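PDB 4HL7: nicotinate phosphoribosyltransferase from Vibrio cholerae, which probably catalyses the ATP-dependent synthesis of nicotinate ribonucleotide from nicotinate and phosphoribosyl diphosphate, the nicotinate-salvaging step of NAD(+) biosynthesis. Local coordinates for residues N278-N281 against A287-G290; C297-G302 against A332-E337. One frame throughout, in Å; residues are numbered along the deposited sequence.

Both contacts lie in the C-terminal part of the chain, in the alpha/beta portion built on the parallel sheet. From the N terminus, contact 1 comes first. It closes a short loop around helix 282-287, bringing the turn after helix 273-279 next to the residues leading into strand 290-293. Contact 2 opens after that strand. It closes a longer loop that contains strand 320-323 and joins the start of helix 298-311 to helix 329-339. The two contacts follow in series, neither nested nor crossed. The centres of contact 1 and contact 2 are about 20 Å apart. Helix 298-311 links them: M305 and Y309 touch F280 of contact 1, and its first turn supplies one side of contact 2.

Contact 1 (N278-N281 against A287-G290); sequences NDFN and AYDG
F280 and Y288 form the closest backbone pair, with their CA atoms 9.4 Å apart, and each is the first residue to leave helical geometry after its helix. The backbones do not meet, so the two side chains span the distance. F280 sits at the centre of an inverse gamma turn, in which N281 N gives a weak bond of 2.9 Å to D279 O. A chi1 of -160° turns its CG away from the backbone N, and the far end of the ring comes close to Y288. F280 CZ touches Y288 CB at 3.8 Å, with that CB near the plane of the phenyl ring, at its edge. One atom round the ring, F280 CE1 lies 4.0 Å from Y288 CG. The two rings make an offset edge-to-face pair, the edge of F280 directed toward the face of Y288. Their centroids are 5.8 Å apart and their planes stand at 70°. This is apolar packing between two buried residues.

Y288 OH is bonded to L252 O of helix 247-258, which ties the far end of the tyrosine to that helix. F280 O bonds to H308 NE2, and the phenyl ring also packs against M305 and Y309, all from helix 298-311. D289 and G290 then make backbone hydrogen bonds to A264, A266 and L320, as the chain enters the parallel sheet. The contact therefore joins two successive helix ends beside strand 290-293. The link between strands 265-267 and 290-293 packs here against neighbouring helices, consistent with the outer helical layer of the alpha/beta barrel of this family.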
ATOM      1  N   ASN A 278      16.654  16.484   0.335  1.00 16.77           N
ATOM      2  CA  ASN A 278      17.537  17.015   1.366  1.00 19.32           C
ATOM      3  C   ASN A 278      17.932  16.004   2.412  1.00 20.03           C
ATOM      4  O   ASN A 278      18.994  16.137   3.035  1.00 20.15           O
ATOM      5  CB  ASN A 278      16.927  18.226   2.084  1.00 22.56           C
ATOM      6  CG  ASN A 278      16.890  19.438   1.202  1.00 33.85           C
ATOM      7  OD1 ASN A 278      17.605  19.497   0.180  1.00 37.98           O
ATOM      8  ND2 ASN A 278      16.051  20.427   1.572  1.00 34.26           N
ATOM      9  N   ASP A 279      17.105  14.985   2.607  1.00 16.42           N
ATOM     10  CA  ASP A 279      17.448  13.936   3.587  1.00 17.52           C
ATOM     11  C   ASP A 279      18.228  12.770   2.988  1.00 15.96           C
ATOM     12  O   ASP A 279      18.958  12.066   3.698  1.00 17.19           O
ATOM     13  CB  ASP A 279      16.143  13.395   4.279  1.00 17.69           C
ATOM     14  CG  ASP A 279      15.565  14.391   5.302  1.00 20.11           C
ATOM     15  OD1 ASP A 279      16.294  15.281   5.837  1.00 20.82           O
ATOM     16  OD2 ASP A 279      14.368  14.305   5.556  1.00 21.46           O
ATOM     17  N   PHE A 280      18.075  12.569   1.694  1.00 14.87           N
ATOM     18  CA  PHE A 280      18.518  11.317   1.032  1.00 15.94           C
ATOM     19  C   PHE A 280      19.974  11.501   0.626  1.00 14.47           C
ATOM     20  O   PHE A 280      20.276  11.709  -0.553  1.00 17.22           O
ATOM     21  CB  PHE A 280      17.604  11.038  -0.167  1.00 15.73           C
ATOM     22  CG  PHE A 280      17.610   9.577  -0.668  1.00 14.46           C
ATOM     23  CD1 PHE A 280      17.472   8.487   0.205  1.00 15.39           C
ATOM     24  CD2 PHE A 280      17.688   9.328  -2.039  1.00 14.92           C
ATOM     25  CE1 PHE A 280      17.472   7.185  -0.287  1.00 16.21           C
ATOM     26  CE2 PHE A 280      17.710   8.030  -2.538  1.00 15.61           C
ATOM     27  CZ  PHE A 280      17.556   6.946  -1.655  1.00 17.63           C
ATOM     28  N   ASN A 281      20.885  11.489   1.641  1.00 15.15           N
ATOM     29  CA  ASN A 281      22.279  11.777   1.379  1.00 15.73           C
ATOM     30  C   ASN A 281      23.012  10.609   0.665  1.00 15.68           C
ATOM     31  O   ASN A 281      22.445   9.567   0.322  1.00 14.39           O
ATOM     32  CB  ASN A 281      22.981  12.158   2.680  1.00 14.40           C
ATOM     33  CG  ASN A 281      22.902  11.075   3.710  1.00 15.19           C
ATOM     34  OD1 ASN A 281      23.135   9.933   3.416  1.00 16.61           O
ATOM     35  ND2 ASN A 281      22.587  11.457   4.959  1.00 17.27           N
ATOM     36  N   ALA A 287      22.901   3.015  -0.199  1.00 14.10           N
ATOM     37  CA  ALA A 287      22.418   1.821   0.481  1.00 14.93           C
ATOM     38  C   ALA A 287      21.017   1.407  -0.016  1.00 14.39           C
ATOM     39  O   ALA A 287      20.735   0.223  -0.139  1.00 15.49           O
ATOM     40  CB  ALA A 287      22.363   2.082   1.988  1.00 15.87           C
ATOM     41  N   TYR A 288      20.148   2.381  -0.291  1.00 13.63           N
ATOM     42  CA  TYR A 288      18.800   2.050  -0.764  1.00 13.80           C
ATOM     43  C   TYR A 288      18.812   1.494  -2.203  1.00 15.46           C
ATOM     44  O   TYR A 288      19.579   1.931  -3.033  1.00 15.00           O
ATOM     45  CB  TYR A 288      17.895   3.294  -0.664  1.00 12.94           C
ATOM     46  CG  TYR A 288      17.223   3.353   0.674  1.00 12.55           C
ATOM     47  CD1 TYR A 288      15.888   2.992   0.804  1.00 15.33           C
ATOM     48  CD2 TYR A 288      17.938   3.781   1.804  1.00 13.35           C
ATOM     49  CE1 TYR A 288      15.257   3.024   2.044  1.00 16.94           C
ATOM     50  CE2 TYR A 288      17.322   3.787   3.072  1.00 13.59           C
ATOM     51  CZ  TYR A 288      15.997   3.368   3.165  1.00 16.57           C
ATOM     52  OH  TYR A 288      15.366   3.355   4.391  1.00 15.44           O
ATOM     53  N   ASP A 289      17.942   0.527  -2.476  1.00 15.51           N
ATOM     54  CA  ASP A 289      17.840  -0.079  -3.763  1.00 15.07           C
ATOM     55  C   ASP A 289      17.106   0.826  -4.727  1.00 16.48           C
ATOM     56  O   ASP A 289      17.203   0.652  -5.956  1.00 17.58           O
ATOM     57  CB  ASP A 289      17.115  -1.413  -3.623  1.00 17.96           C
ATOM     58  CG  ASP A 289      17.874  -2.368  -2.681  1.00 19.89           C
ATOM     59  OD1 ASP A 289      19.041  -2.659  -2.987  1.00 21.08           O
ATOM     60  OD2 ASP A 289      17.366  -2.662  -1.560  1.00 19.70           O
ATOM     61  N   GLY A 290      16.370   1.791  -4.193  1.00 15.86           N
ATOM     62  CA  GLY A 290      15.639   2.681  -5.081  1.00 17.04           C
ATOM     63  C   GLY A 290      14.527   3.401  -4.338  1.00 13.52           C
ATOM     64  O   GLY A 290      14.477   3.417  -3.062  1.00 13.78           O
TER

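Contact 2 (C297-G302 against A332-E337); sequences CPFRWG and ALELCE
F299 meets both E334 and L335, and the leucine lies over one face of its ring. L335 CD2 makes a CH-pi contact, 3.8 Å from the F299 ring centroid and 27° off the ring normal. The methyl is shifted toward the rim, so its nearest ring atom is F299 CE2 at 3.4 Å. L335 CD2 also touches P298 CB at 3.8 Å and P298 CG at 3.9 Å. The methyl thus packs against P298 and F299, the first two residues of helix 298-311. The side chains of P298 and L335 cross at about a right angle. E334 comes to the far end of the phenyl ring. Its CG is anti to the backbone N and the chain beyond is extended. The side chains of E334 and F299 cross at about a right angle, and the carboxylate ends beside the tip of the ring. E334 CD lies 3.4 Å from F299 CZ, with the ring and carboxylate planes 61° apart. E334 is exposed, whereas L335 is buried and also rests on F347 of strand 344-349.

The helices behind these side chains run in the same general direction. Their short segments are inclined at 33°, with axes 11.3 Å apart at closest approach. They are the helices of two consecutive beta-alpha-beta units: helix 298-311 joins strands 290-293 and 320-323, and helix 329-339 joins 320-323 to 344-349. These strands are neighbours in the parallel sheet, as expected for a barrel-like alpha/beta fold.

Farther out, C297 is the N-cap of helix 298-311. Its SG accepts a nearly straight bond from R300 N at 3.5 Å, and also lies at the edge of the F299 ring, in its plane. Y338 adds an edge-to-face partner for F299. W301 seats the same helix on the sheet, packing against H293, F321 and F323.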
ATOM      1  N   CYS A 297       3.604  14.411 -10.866  1.00 20.42           N
ATOM      2  CA  CYS A 297       3.963  13.976 -12.218  1.00 19.77           C
ATOM      3  C   CYS A 297       5.120  12.973 -12.139  1.00 18.18           C
ATOM      4  O   CYS A 297       6.164  13.270 -11.530  1.00 17.66           O
ATOM      5  CB  CYS A 297       4.426  15.179 -13.025  1.00 23.01           C
ATOM      6  SG  CYS A 297       5.129  14.743 -14.655  1.00 24.18           S
ATOM      7  N   PRO A 298       4.942  11.768 -12.726  1.00 16.98           N
ATOM      8  CA  PRO A 298       6.026  10.764 -12.634  1.00 17.36           C
ATOM      9  C   PRO A 298       7.252  11.121 -13.482  1.00 19.33           C
ATOM     10  O   PRO A 298       8.363  10.662 -13.204  1.00 17.23           O
ATOM     11  CB  PRO A 298       5.349   9.491 -13.189  1.00 16.65           C
ATOM     12  CG  PRO A 298       4.316  10.012 -14.148  1.00 19.28           C
ATOM     13  CD  PRO A 298       3.780  11.256 -13.474  1.00 19.29           C
ATOM     14  N   PHE A 299       7.031  11.842 -14.569  1.00 18.33           N
ATOM     15  CA  PHE A 299       8.160  12.242 -15.442  1.00 18.67           C
ATOM     16  C   PHE A 299       9.133  13.211 -14.742  1.00 19.44           C
ATOM     17  O   PHE A 299      10.353  12.978 -14.698  1.00 18.16           O
ATOM     18  CB  PHE A 299       7.600  12.813 -16.775  1.00 18.54           C
ATOM     19  CG  PHE A 299       6.651  11.856 -17.459  1.00 21.56           C
ATOM     20  CD1 PHE A 299       5.263  11.955 -17.241  1.00 21.73           C
ATOM     21  CD2 PHE A 299       7.138  10.819 -18.263  1.00 21.27           C
ATOM     22  CE1 PHE A 299       4.401  10.965 -17.776  1.00 22.95           C
ATOM     23  CE2 PHE A 299       6.263   9.873 -18.840  1.00 22.82           C
ATOM     24  CZ  PHE A 299       4.893   9.975 -18.581  1.00 24.28           C
ATOM     25  N   ARG A 300       8.581  14.294 -14.221  1.00 17.10           N
ATOM     26  CA  ARG A 300       9.335  15.265 -13.416  1.00 18.01           C
ATOM     27  C   ARG A 300      10.004  14.600 -12.192  1.00 18.26           C
ATOM     28  O   ARG A 300      11.118  14.934 -11.833  1.00 18.22           O
ATOM     29  CB  ARG A 300       8.410  16.352 -12.912  1.00 19.49           C
ATOM     30  CG  ARG A 300       9.193  17.523 -12.270  1.00 23.01           C
ATOM     31  N   TRP A 301       9.266  13.724 -11.523  1.00 16.73           N
ATOM     32  CA  TRP A 301       9.785  12.989 -10.344  1.00 16.97           C
ATOM     33  C   TRP A 301      10.999  12.171 -10.731  1.00 17.02           C
ATOM     34  O   TRP A 301      12.065  12.235 -10.070  1.00 17.37           O
ATOM     35  CB  TRP A 301       8.695  12.055  -9.810  1.00 15.26           C
ATOM     36  CG  TRP A 301       9.152  11.156  -8.658  1.00 15.49           C
ATOM     37  CD1 TRP A 301       9.185  11.448  -7.257  1.00 15.95           C
ATOM     38  CD2 TRP A 301       9.612   9.824  -8.797  1.00 15.27           C
ATOM     39  NE1 TRP A 301       9.685  10.343  -6.569  1.00 16.54           N
ATOM     40  CE2 TRP A 301       9.915   9.323  -7.452  1.00 15.62           C
ATOM     41  CE3 TRP A 301       9.765   8.963  -9.895  1.00 14.59           C
ATOM     42  CZ2 TRP A 301      10.395   8.056  -7.247  1.00 15.24           C
ATOM     43  CZ3 TRP A 301      10.248   7.681  -9.677  1.00 15.40           C
ATOM     44  CH2 TRP A 301      10.581   7.241  -8.370  1.00 16.10           C
ATOM     45  N   GLY A 302      10.845  11.362 -11.771  1.00 15.78           N
ATOM     46  CA  GLY A 302      11.916  10.409 -12.117  1.00 16.91           C
ATOM     47  C   GLY A 302      13.114  11.217 -12.592  1.00 18.02           C
ATOM     48  O   GLY A 302      14.271  10.864 -12.294  1.00 15.71           O
ATOM     49  N   ALA A 332       1.915   2.921 -18.153  1.00 16.89           N
ATOM     50  CA  ALA A 332       3.148   2.213 -17.834  1.00 17.74           C
ATOM     51  C   ALA A 332       4.041   2.214 -19.084  1.00 17.88           C
ATOM     52  O   ALA A 332       5.243   2.554 -19.001  1.00 19.72           O
ATOM     53  CB  ALA A 332       2.846   0.814 -17.368  1.00 16.15           C
ATOM     54  N   LEU A 333       3.434   1.931 -20.254  1.00 18.20           N
ATOM     55  CA  LEU A 333       4.268   1.879 -21.497  1.00 18.59           C
ATOM     56  C   LEU A 333       4.899   3.226 -21.809  1.00 17.92           C
ATOM     57  O   LEU A 333       6.038   3.308 -22.294  1.00 19.21           O
ATOM     58  CB  LEU A 333       3.491   1.318 -22.682  1.00 18.19           C
ATOM     59  CG  LEU A 333       3.036  -0.147 -22.554  1.00 20.14           C
ATOM     60  CD1 LEU A 333       2.268  -0.643 -23.818  1.00 22.79           C
ATOM     61  CD2 LEU A 333       4.173  -1.111 -22.187  1.00 22.40           C
ATOM     62  N   GLU A 334       4.156   4.298 -21.585  1.00 18.85           N
ATOM     63  CA  GLU A 334       4.692   5.656 -21.751  1.00 18.82           C
ATOM     64  C   GLU A 334       5.910   5.893 -20.850  1.00 20.06           C
ATOM     65  O   GLU A 334       6.915   6.553 -21.260  1.00 19.02           O
ATOM     66  CB  GLU A 334       3.605   6.695 -21.421  1.00 20.66           C
ATOM     67  CG  GLU A 334       4.006   8.118 -21.710  1.00 22.19           C
ATOM     68  CD  GLU A 334       2.958   9.138 -21.265  1.00 23.53           C
ATOM     69  OE1 GLU A 334       3.042  10.262 -21.796  1.00 27.15           O
ATOM     70  OE2 GLU A 334       2.088   8.828 -20.389  1.00 21.41           O
ATOM     71  N   LEU A 335       5.804   5.431 -19.610  1.00 19.16           N
ATOM     72  CA  LEU A 335       6.913   5.572 -18.645  1.00 17.06           C
ATOM     73  C   LEU A 335       8.082   4.702 -19.088  1.00 17.53           C
ATOM     74  O   LEU A 335       9.242   5.135 -18.942  1.00 17.69           O
ATOM     75  CB  LEU A 335       6.437   5.232 -17.220  1.00 15.78           C
ATOM     76  CG  LEU A 335       5.667   6.446 -16.660  1.00 16.44           C
ATOM     77  CD1 LEU A 335       4.845   6.002 -15.438  1.00 19.04           C
ATOM     78  CD2 LEU A 335       6.563   7.607 -16.270  1.00 19.50           C
ATOM     79  N   CYS A 336       7.779   3.505 -19.645  1.00 16.73           N
ATOM     80  CA  CYS A 336       8.856   2.622 -20.185  1.00 18.83           C
ATOM     81  C   CYS A 336       9.714   3.359 -21.218  1.00 18.86           C
ATOM     82  O   CYS A 336      10.936   3.305 -21.159  1.00 17.75           O
ATOM     83  CB  CYS A 336       8.284   1.397 -20.861  1.00 18.15           C
ATOM     84  SG  CYS A 336       7.594   0.161 -19.731  1.00 20.35           S
ATOM     85  N   GLU A 337       9.046   4.038 -22.163  1.00 17.46           N
ATOM     86  CA  GLU A 337       9.773   4.740 -23.232  1.00 20.60           C
ATOM     87  C   GLU A 337      10.590   5.898 -22.679  1.00 20.46           C
ATOM     88  O   GLU A 337      11.709   6.178 -23.166  1.00 21.76           O
ATOM     89  CB  GLU A 337       8.783   5.209 -24.297  1.00 19.48           C
ATOM     90  CG  GLU A 337       8.284   3.988 -25.077  1.00 21.36           C
ATOM     91  CD  GLU A 337       7.151   4.251 -26.050  1.00 25.54           C
ATOM     92  OE1 GLU A 337       7.162   3.582 -27.091  1.00 23.39           O
ATOM     93  OE2 GLU A 337       6.241   5.103 -25.783  1.00 27.13           O
TER